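Local coordinates for protein serine protease (Arthrobacter nicotinovorans, PDB 3WY8) that probably hydrolyses peptide bonds as a trypsin-like serine protease with keratinolytic activity, at residues L77-T81 with T212-A216; R121-Y125 with F157-G161; N150-N154 with S190-G194. One frame throughout, in Å; residues are numbered along the deposited sequence.

Contact 1 of 3, residues L77-T81 with T212-A216; sequences LYAPT and TYNTA
Tyr-78 ends strand 72-78 in extended conformation (phi/psi -131/113), and the chain stays extended through Ala-79 and Pro-80, which takes the N-cap position of the short helix that follows. Across from it runs one turn of helix 207-218, with Ala-216 N donating to Thr-212 O at 3.1 Å. The register sets Tyr-78 opposite Ala-216 (CA to CA 6.1 Å) and Pro-80 opposite Thr-212 (5.8 Å), so Thr-212 and Ala-216, one turn apart, both lie alongside segment 77-81. This is the C-terminal helix of the chymotrypsin-like fold laid against the first beta-barrel, to which strand 72-78 belongs. Tyr-78 covers most: its CB points at the helix, and with chi1 m and chi2 near -90° one ring face receives Ala-216 CA in a CH-pi contact, 4.2 Å from the centroid and 21° off the normal. Its CD2 lies 3.7 Å from Ala-216 CB; a methyl is small enough to let the helix come this close. Thr-212, also m, puts CG2 3.3 Å from Tyr-78 O and 3.8 Å from Ala-79 C, while its OG1, 3.5 Å from Pro-80 CB, makes a weak hydrogen bond to Val-208 O within the helix. Threonine thus offers a methyl to the strand and a hydroxyl to its own backbone. No hydrogen bond joins the segments. Thr-215 CG2 lies obliquely to the ring, 4.3 Å from Tyr-78 CD1.

Contact 2 of 3, residues R121-Y125 with F157-G161; sequences RGLSY and FATQG
Direct hydrogen bonds come first. Arg-121, with chi1 m and chi2 t but bent at chi3 p, sends NH1 to Ala-158 O (2.8 Å), and its NH2 adds weak bonds to Thr-159 O (3.1 Å) and Ala-158 O (3.2 Å). Both carbonyls lie near the guanidinium plane, where its N-H groups point; they head in different directions but converge on it, and Ala-158 has left-handed backbone angles (57/22). Gln-160, chi1 m and chi2 t, directs OE1 to Gly-122 N (2.7 Å). Gly-122 itself adopts 93/18, where a CB would collide with the preceding carbonyl oxygen, so glycine suits the turn. The two segments enter strands 124-129 and 160-163 of the second barrel of the chymotrypsin-like fold; these are not neighbours but flank strand 142-150, and Tyr-125 and Gln-160 both rest on its Ala-148. The closest CA atoms, Gly-122 CA and Gln-160 CA, are 7.7 Å apart, a gap that calls for long side chains. A water-mediated link follows: water 1 accepts from Leu-123 N (3.0 Å) and Gln-160 NE2 (3.0 Å) and donates to Tyr-125 OH (2.7 Å), whose hydroxyl also bonds Asn-186. A glutamine amide serves well here, since it accepts at one end and donates at the other. Van der Waals contact is smaller: Gln-160 CG sits over one face of the guanidinium, and Arg-121 CB is 3.6 Å from Gln-160 OE1.

Contact 3 of 3, residues N150-N154 with S190-G194; sequences NDPYN and SYGYG
Beside the probable catalytic site, segment 190-194 probably corresponds to the segment that lines the substrate cleft in chymotrypsin-like proteases; Ser-190 OG bonds Asp-92, probably the triad aspartate. Ser-190 and Tyr-191 form a classic beta bulge opposite Tyr-201, and the chain then runs extended through Gly-192 to Tyr-193. Facing it, 150-154 is a tight loop with no regular structure, following strand 142-150. The backbones stand well apart, with Asp-151 to Gly-192 and Tyr-153 to Tyr-193 both 10.2 Å between CA atoms, and tyrosines are long enough to cross the gap. Asp-151 (chi1 t) is the common acceptor: its OD2 receives Tyr-193 OH at 2.6 Å and Tyr-191 OH at 2.7 Å. Its OD1 takes Tyr-153 N and Asn-154 N, each at 2.9 Å, in an Asx turn and Asx motif that curl the loop around the carboxylate. Asn-154, chi1 m, donates ND2 to Tyr-193 OH (2.7 Å), near the plane of that ring. Tyr-191, chi1 p, has its ring stacked on Tyr-201, and its hydroxyl also bonds Thr-159. Apolar contact is slight, with Tyr-153 CD2 4.3 Å from Tyr-193 CE2. Four hydrogen bonds converging on one side chain are consistent with an ionised carboxylate, and Tyr-193 OH, donating to Asp-151 while accepting from Asn-154, uses both of the roles a phenol can play.

Overall arrangement
This chain is the C-terminal part of the longer precursor and holds the two-barrel protease domain. After strand 3-4, which joins the sheet of the second barrel, the chain enters the first barrel, whose strand 72-78 leads into contact 1; that contact closes the longest loop, returning only at the C-terminal helix 207-218. Contacts 2 and 3 are nested within it. Contact 2 ties the entries of strands 124-129 and 160-163; contact 3 ties the loop after strand 142-150 to the loop between strands 185-188 and 199-202. Their segments alternate, so the two loops cross, and they touch through Arg-121 and Asn-150. Contact 1 lies apart, centres 21 and 24 Å from theirs.

Contact 1 of 3, residues L77-T81 with T212-A216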
loop_
_atom_site.group_PDB
_atom_site.type_symbol
_atom_site.label_atom_id
_atom_site.label_comp_id
_atom_site.label_asym_id
_atom_site.label_seq_id
_atom_site.Cartn_x
_atom_site.Cartn_y
_atom_site.Cartn_z
ATOM N N LEU A 77 0.114 -6.968 -12.518
ATOM C CA LEU A 77 -0.411 -6.875 -11.157
ATOM C C LEU A 77 -0.463 -8.255 -10.533
ATOM O O LEU A 77 -0.883 -9.221 -11.183
ATOM C CB LEU A 77 -1.812 -6.255 -11.161
ATOM C CG LEU A 77 -1.989 -4.923 -11.890
ATOM C CD1 LEU A 77 -3.468 -4.650 -12.146
ATOM C CD2 LEU A 77 -1.331 -3.783 -11.117
ATOM N N TYR A 78 -0.040 -8.346 -9.273
ATOM C CA TYR A 78 0.091 -9.631 -8.586
ATOM C C TYR A 78 -0.565 -9.629 -7.217
ATOM O O TYR A 78 -0.111 -8.942 -6.306
ATOM C CB TYR A 78 1.569 -10.013 -8.460
ATOM C CG TYR A 78 2.244 -10.117 -9.804
ATOM C CD1 TYR A 78 2.247 -11.319 -10.510
ATOM C CD2 TYR A 78 2.843 -9.003 -10.391
ATOM C CE1 TYR A 78 2.850 -11.411 -11.759
ATOM C CE2 TYR A 78 3.448 -9.084 -11.642
ATOM C CZ TYR A 78 3.447 -10.291 -12.319
ATOM O OH TYR A 78 4.047 -10.365 -13.555
ATOM N N ALA A 79 -1.632 -10.409 -7.085
ATOM C CA ALA A 79 -2.291 -10.601 -5.803
ATOM C C ALA A 79 -2.311 -12.094 -5.475
ATOM O O ALA A 79 -2.329 -12.923 -6.393
ATOM C CB ALA A 79 -3.705 -10.040 -5.845
ATOM N N PRO A 80 -2.303 -12.449 -4.172
ATOM C CA PRO A 80 -2.409 -13.862 -3.811
ATOM C C PRO A 80 -3.740 -14.450 -4.261
ATOM O O PRO A 80 -4.735 -13.718 -4.385
ATOM C CB PRO A 80 -2.319 -13.858 -2.277
ATOM C CG PRO A 80 -2.533 -12.459 -1.856
ATOM C CD PRO A 80 -2.095 -11.590 -2.993
ATOM N N THR A 81 -3.746 -15.759 -4.518
ATOM C CA THR A 81 -4.955 -16.487 -4.909
ATOM C C THR A 81 -6.095 -16.205 -3.940
ATOM O O THR A 81 -7.242 -15.992 -4.352
ATOM C CB THR A 81 -4.698 -18.018 -4.937
ATOM O OG1 THR A 81 -3.529 -18.290 -5.715
ATOM C CG2 THR A 81 -5.889 -18.759 -5.536
ATOM N N THR A 212 3.777 -13.973 -3.067
ATOM C CA THR A 212 3.285 -13.026 -4.069
ATOM C C THR A 212 4.350 -11.981 -4.376
ATOM O O THR A 212 4.584 -11.652 -5.537
ATOM C CB THR A 212 1.966 -12.349 -3.625
ATOM O OG1 THR A 212 0.996 -13.357 -3.315
ATOM C CG2 THR A 212 1.411 -11.469 -4.735
ATOM N N TYR A 213 5.000 -11.471 -3.331
ATOM C CA TYR A 213 6.102 -10.531 -3.505
ATOM C C TYR A 213 7.215 -11.142 -4.367
ATOM O O TYR A 213 7.719 -10.496 -5.292
ATOM C CB TYR A 213 6.651 -10.067 -2.149
ATOM C CG TYR A 213 8.021 -9.444 -2.255
ATOM C CD1 TYR A 213 8.179 -8.139 -2.720
ATOM C CD2 TYR A 213 9.163 -10.172 -1.921
ATOM C CE1 TYR A 213 9.441 -7.569 -2.839
ATOM C CE2 TYR A 213 10.429 -9.614 -2.038
ATOM C CZ TYR A 213 10.562 -8.312 -2.497
ATOM O OH TYR A 213 11.817 -7.759 -2.611
ATOM N N ASN A 214 7.577 -12.389 -4.063
ATOM C CA ASN A 214 8.666 -13.085 -4.752
ATOM C C ASN A 214 8.448 -13.182 -6.259
ATOM O O ASN A 214 9.362 -12.897 -7.039
ATOM C CB ASN A 214 8.880 -14.484 -4.162
ATOM C CG ASN A 214 9.550 -14.456 -2.793
ATOM O OD1 ASN A 214 10.225 -13.492 -2.427
ATOM N ND2 ASN A 214 9.370 -15.530 -2.034
ATOM N N THR A 215 7.237 -13.560 -6.663
ATOM C CA THR A 215 6.908 -13.634 -8.093
ATOM C C THR A 215 6.864 -12.245 -8.752
ATOM O O THR A 215 7.403 -12.052 -9.844
ATOM C CB THR A 215 5.630 -14.490 -8.382
ATOM O OG1 THR A 215 5.467 -14.652 -9.797
ATOM C CG2 THR A 215 4.363 -13.867 -7.794
ATOM N N ALA A 216 6.255 -11.277 -8.071
ATOM C CA ALA A 216 6.177 -9.913 -8.591
ATOM C C ALA A 216 7.565 -9.306 -8.784
ATOM O O ALA A 216 7.851 -8.722 -9.826
ATOM C CB ALA A 216 5.336 -9.037 -7.672
#

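Contact 2 of 3, residues R121-Y125 with F157-G161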
loop_
_atom_site.group_PDB
_atom_site.type_symbol
_atom_site.label_atom_id
_atom_site.label_comp_id
_atom_site.label_asym_id
_atom_site.label_seq_id
_atom_site.Cartn_x
_atom_site.Cartn_y
_atom_site.Cartn_z
ATOM N N ARG A 121 4.464 -10.337 15.714
ATOM C CA ARG A 121 3.213 -9.595 15.885
ATOM C C ARG A 121 3.404 -8.612 17.034
ATOM O O ARG A 121 4.085 -8.924 18.007
ATOM C CB ARG A 121 2.066 -10.550 16.212
ATOM C CG ARG A 121 1.760 -11.562 15.115
ATOM C CD ARG A 121 0.533 -12.400 15.452
ATOM N NE ARG A 121 -0.693 -11.603 15.461
ATOM C CZ ARG A 121 -1.384 -11.258 14.374
ATOM N NH1 ARG A 121 -0.987 -11.637 13.163
ATOM N NH2 ARG A 121 -2.484 -10.524 14.499
ATOM N N GLY A 122 2.819 -7.426 16.919
ATOM C CA GLY A 122 2.869 -6.449 18.006
ATOM C C GLY A 122 4.012 -5.455 17.930
ATOM O O GLY A 122 4.346 -4.812 18.928
ATOM N N LEU A 123 4.609 -5.311 16.747
ATOM C CA LEU A 123 5.640 -4.299 16.532
ATOM C C LEU A 123 5.039 -2.894 16.485
ATOM O O LEU A 123 3.822 -2.734 16.361
ATOM C CB LEU A 123 6.418 -4.577 15.239
ATOM C CG LEU A 123 7.266 -5.856 15.181
ATOM C CD1 LEU A 123 7.813 -6.054 13.774
ATOM C CD2 LEU A 123 8.395 -5.821 16.202
ATOM N N SER A 124 5.899 -1.885 16.607
ATOM C CA SER A 124 5.485 -0.491 16.448
ATOM C C SER A 124 5.708 -0.053 15.007
ATOM O O SER A 124 6.675 -0.474 14.368
ATOM C CB SER A 124 6.245 0.409 17.419
ATOM O OG SER A 124 5.857 0.111 18.748
ATOM N N TYR A 125 4.811 0.795 14.506
ATOM C CA TYR A 125 4.799 1.166 13.096
ATOM C C TYR A 125 4.558 2.648 12.874
ATOM O O TYR A 125 3.979 3.329 13.719
ATOM C CB TYR A 125 3.678 0.422 12.363
ATOM C CG TYR A 125 3.886 -1.063 12.233
ATOM C CD1 TYR A 125 4.620 -1.582 11.172
ATOM C CD2 TYR A 125 3.332 -1.947 13.159
ATOM C CE1 TYR A 125 4.809 -2.955 11.040
ATOM C CE2 TYR A 125 3.517 -3.318 13.039
ATOM C CZ TYR A 125 4.254 -3.810 11.973
ATOM O OH TYR A 125 4.437 -5.162 11.849
ATOM N N PHE A 157 -8.802 -12.768 10.660
ATOM C CA PHE A 157 -7.987 -12.367 9.519
ATOM C C PHE A 157 -6.503 -12.218 9.857
ATOM O O PHE A 157 -5.696 -11.931 8.975
ATOM C CB PHE A 157 -8.528 -11.075 8.898
ATOM C CG PHE A 157 -9.933 -11.196 8.382
ATOM C CD1 PHE A 157 -10.245 -12.112 7.378
ATOM C CD2 PHE A 157 -10.944 -10.385 8.891
ATOM C CE1 PHE A 157 -11.543 -12.223 6.892
ATOM C CE2 PHE A 157 -12.244 -10.487 8.410
ATOM C CZ PHE A 157 -12.545 -11.406 7.413
ATOM N N ALA A 158 -6.160 -12.424 11.129
ATOM C CA ALA A 158 -4.788 -12.280 11.638
ATOM C C ALA A 158 -4.191 -10.885 11.380
ATOM O O ALA A 158 -2.970 -10.714 11.372
ATOM C CB ALA A 158 -3.870 -13.392 11.074
ATOM N N THR A 159 -5.060 -9.896 11.178
ATOM C CA THR A 159 -4.613 -8.526 10.905
ATOM C C THR A 159 -4.152 -7.849 12.193
ATOM O O THR A 159 -4.301 -8.397 13.283
ATOM C CB THR A 159 -5.723 -7.668 10.261
ATOM O OG1 THR A 159 -6.862 -7.632 11.131
ATOM C CG2 THR A 159 -6.128 -8.226 8.903
ATOM N N GLN A 160 -3.568 -6.665 12.053
ATOM C CA GLN A 160 -3.165 -5.865 13.204
ATOM C C GLN A 160 -3.629 -4.428 13.007
ATOM O O GLN A 160 -3.744 -3.958 11.874
ATOM C CB GLN A 160 -1.648 -5.905 13.377
ATOM C CG GLN A 160 -1.096 -7.304 13.623
ATOM C CD GLN A 160 0.364 -7.283 14.001
ATOM O OE1 GLN A 160 0.708 -7.428 15.172
ATOM N NE2 GLN A 160 1.233 -7.077 13.014
ATOM N N GLY A 161 -3.885 -3.731 14.109
ATOM C CA GLY A 161 -4.340 -2.344 14.032
ATOM C C GLY A 161 -3.493 -1.372 14.819
ATOM O O GLY A 161 -2.905 -1.737 15.839
HETATM O O HOH W 1 3.967 -6.591 14.100
#

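Contact 3 of 3, residues N150-N154 with S190-G194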
loop_
_atom_site.group_PDB
_atom_site.type_symbol
_atom_site.label_atom_id
_atom_site.label_comp_id
_atom_site.label_asym_id
_atom_site.label_seq_id
_atom_site.Cartn_x
_atom_site.Cartn_y
_atom_site.Cartn_z
ATOM N N ASN A 150 -4.056 -6.791 18.006
ATOM C CA ASN A 150 -4.996 -7.599 17.241
ATOM C C ASN A 150 -6.345 -6.918 17.050
ATOM O O ASN A 150 -6.698 -5.994 17.793
ATOM C CB ASN A 150 -5.173 -8.972 17.896
ATOM C CG ASN A 150 -3.888 -9.768 17.918
ATOM O OD1 ASN A 150 -3.036 -9.617 17.040
ATOM N ND2 ASN A 150 -3.732 -10.616 18.930
ATOM N N ASP A 151 -7.075 -7.356 16.030
ATOM C CA ASP A 151 -8.466 -6.949 15.841
ATOM C C ASP A 151 -9.300 -7.635 16.928
ATOM O O ASP A 151 -9.407 -8.862 16.941
ATOM C CB ASP A 151 -8.944 -7.352 14.436
ATOM C CG ASP A 151 -10.336 -6.833 14.107
ATOM O OD1 ASP A 151 -11.177 -6.700 15.022
ATOM O OD2 ASP A 151 -10.597 -6.572 12.915
ATOM N N PRO A 152 -9.894 -6.843 17.845
ATOM C CA PRO A 152 -10.621 -7.406 18.986
ATOM C C PRO A 152 -11.934 -8.072 18.597
ATOM O O PRO A 152 -12.500 -8.821 19.394
ATOM C CB PRO A 152 -10.933 -6.174 19.849
ATOM C CG PRO A 152 -10.095 -5.072 19.317
ATOM C CD PRO A 152 -9.914 -5.372 17.869
ATOM N N TYR A 153 -12.407 -7.798 17.386
ATOM C CA TYR A 153 -13.760 -8.174 16.983
ATOM C C TYR A 153 -13.751 -9.242 15.908
ATOM O O TYR A 153 -14.437 -10.261 16.032
ATOM C CB TYR A 153 -14.525 -6.939 16.512
ATOM C CG TYR A 153 -14.303 -5.749 17.412
ATOM C CD1 TYR A 153 -14.904 -5.683 18.672
ATOM C CD2 TYR A 153 -13.463 -4.707 17.024
ATOM C CE1 TYR A 153 -14.688 -4.604 19.510
ATOM C CE2 TYR A 153 -13.238 -3.624 17.858
ATOM C CZ TYR A 153 -13.860 -3.576 19.097
ATOM O OH TYR A 153 -13.637 -2.508 19.926
ATOM N N ASN A 154 -12.957 -9.010 14.867
ATOM C CA ASN A 154 -12.781 -9.973 13.787
ATOM C C ASN A 154 -11.322 -10.460 13.704
ATOM O O ASN A 154 -10.625 -10.142 12.737
ATOM C CB ASN A 154 -13.222 -9.357 12.447
ATOM C CG ASN A 154 -14.728 -9.090 12.377
ATOM O OD1 ASN A 154 -15.537 -9.999 12.534
ATOM N ND2 ASN A 154 -15.101 -7.842 12.115
ATOM N N SER A 190 -5.276 -1.426 5.109
ATOM C CA SER A 190 -6.271 -2.310 4.492
ATOM C C SER A 190 -7.722 -1.947 4.801
ATOM O O SER A 190 -8.536 -1.778 3.886
ATOM C CB SER A 190 -5.999 -3.773 4.870
ATOM O OG SER A 190 -7.066 -4.611 4.443
ATOM N N TYR A 191 -8.058 -1.843 6.082
ATOM C CA TYR A 191 -9.430 -1.535 6.460
ATOM C C TYR A 191 -9.550 -0.818 7.793
ATOM O O TYR A 191 -8.636 -0.842 8.622
ATOM C CB TYR A 191 -10.307 -2.806 6.461
ATOM C CG TYR A 191 -10.020 -3.795 7.579
ATOM C CD1 TYR A 191 -10.686 -3.711 8.805
ATOM C CD2 TYR A 191 -9.097 -4.826 7.401
ATOM C CE1 TYR A 191 -10.427 -4.625 9.833
ATOM C CE2 TYR A 191 -8.837 -5.748 8.418
ATOM C CZ TYR A 191 -9.503 -5.638 9.626
ATOM O OH TYR A 191 -9.247 -6.536 10.633
ATOM N N GLY A 192 -10.702 -0.183 7.979
ATOM C CA GLY A 192 -11.108 0.340 9.273
ATOM C C GLY A 192 -12.569 0.002 9.484
ATOM O O GLY A 192 -13.247 -0.465 8.565
ATOM N N TYR A 193 -13.054 0.232 10.696
ATOM C CA TYR A 193 -14.462 0.027 11.008
ATOM C C TYR A 193 -15.259 1.321 10.881
ATOM O O TYR A 193 -15.363 2.100 11.829
ATOM C CB TYR A 193 -14.598 -0.596 12.394
ATOM C CG TYR A 193 -14.182 -2.041 12.396
ATOM C CD1 TYR A 193 -14.999 -3.015 11.821
ATOM C CD2 TYR A 193 -12.963 -2.439 12.940
ATOM C CE1 TYR A 193 -14.626 -4.341 11.798
ATOM C CE2 TYR A 193 -12.579 -3.772 12.927
ATOM C CZ TYR A 193 -13.414 -4.715 12.349
ATOM O OH TYR A 193 -13.052 -6.036 12.326
ATOM N N GLY A 194 -15.819 1.541 9.696
ATOM C CA GLY A 194 -16.507 2.792 9.386
ATOM C C GLY A 194 -15.604 3.775 8.665
ATOM O O GLY A 194 -14.378 3.626 8.677
#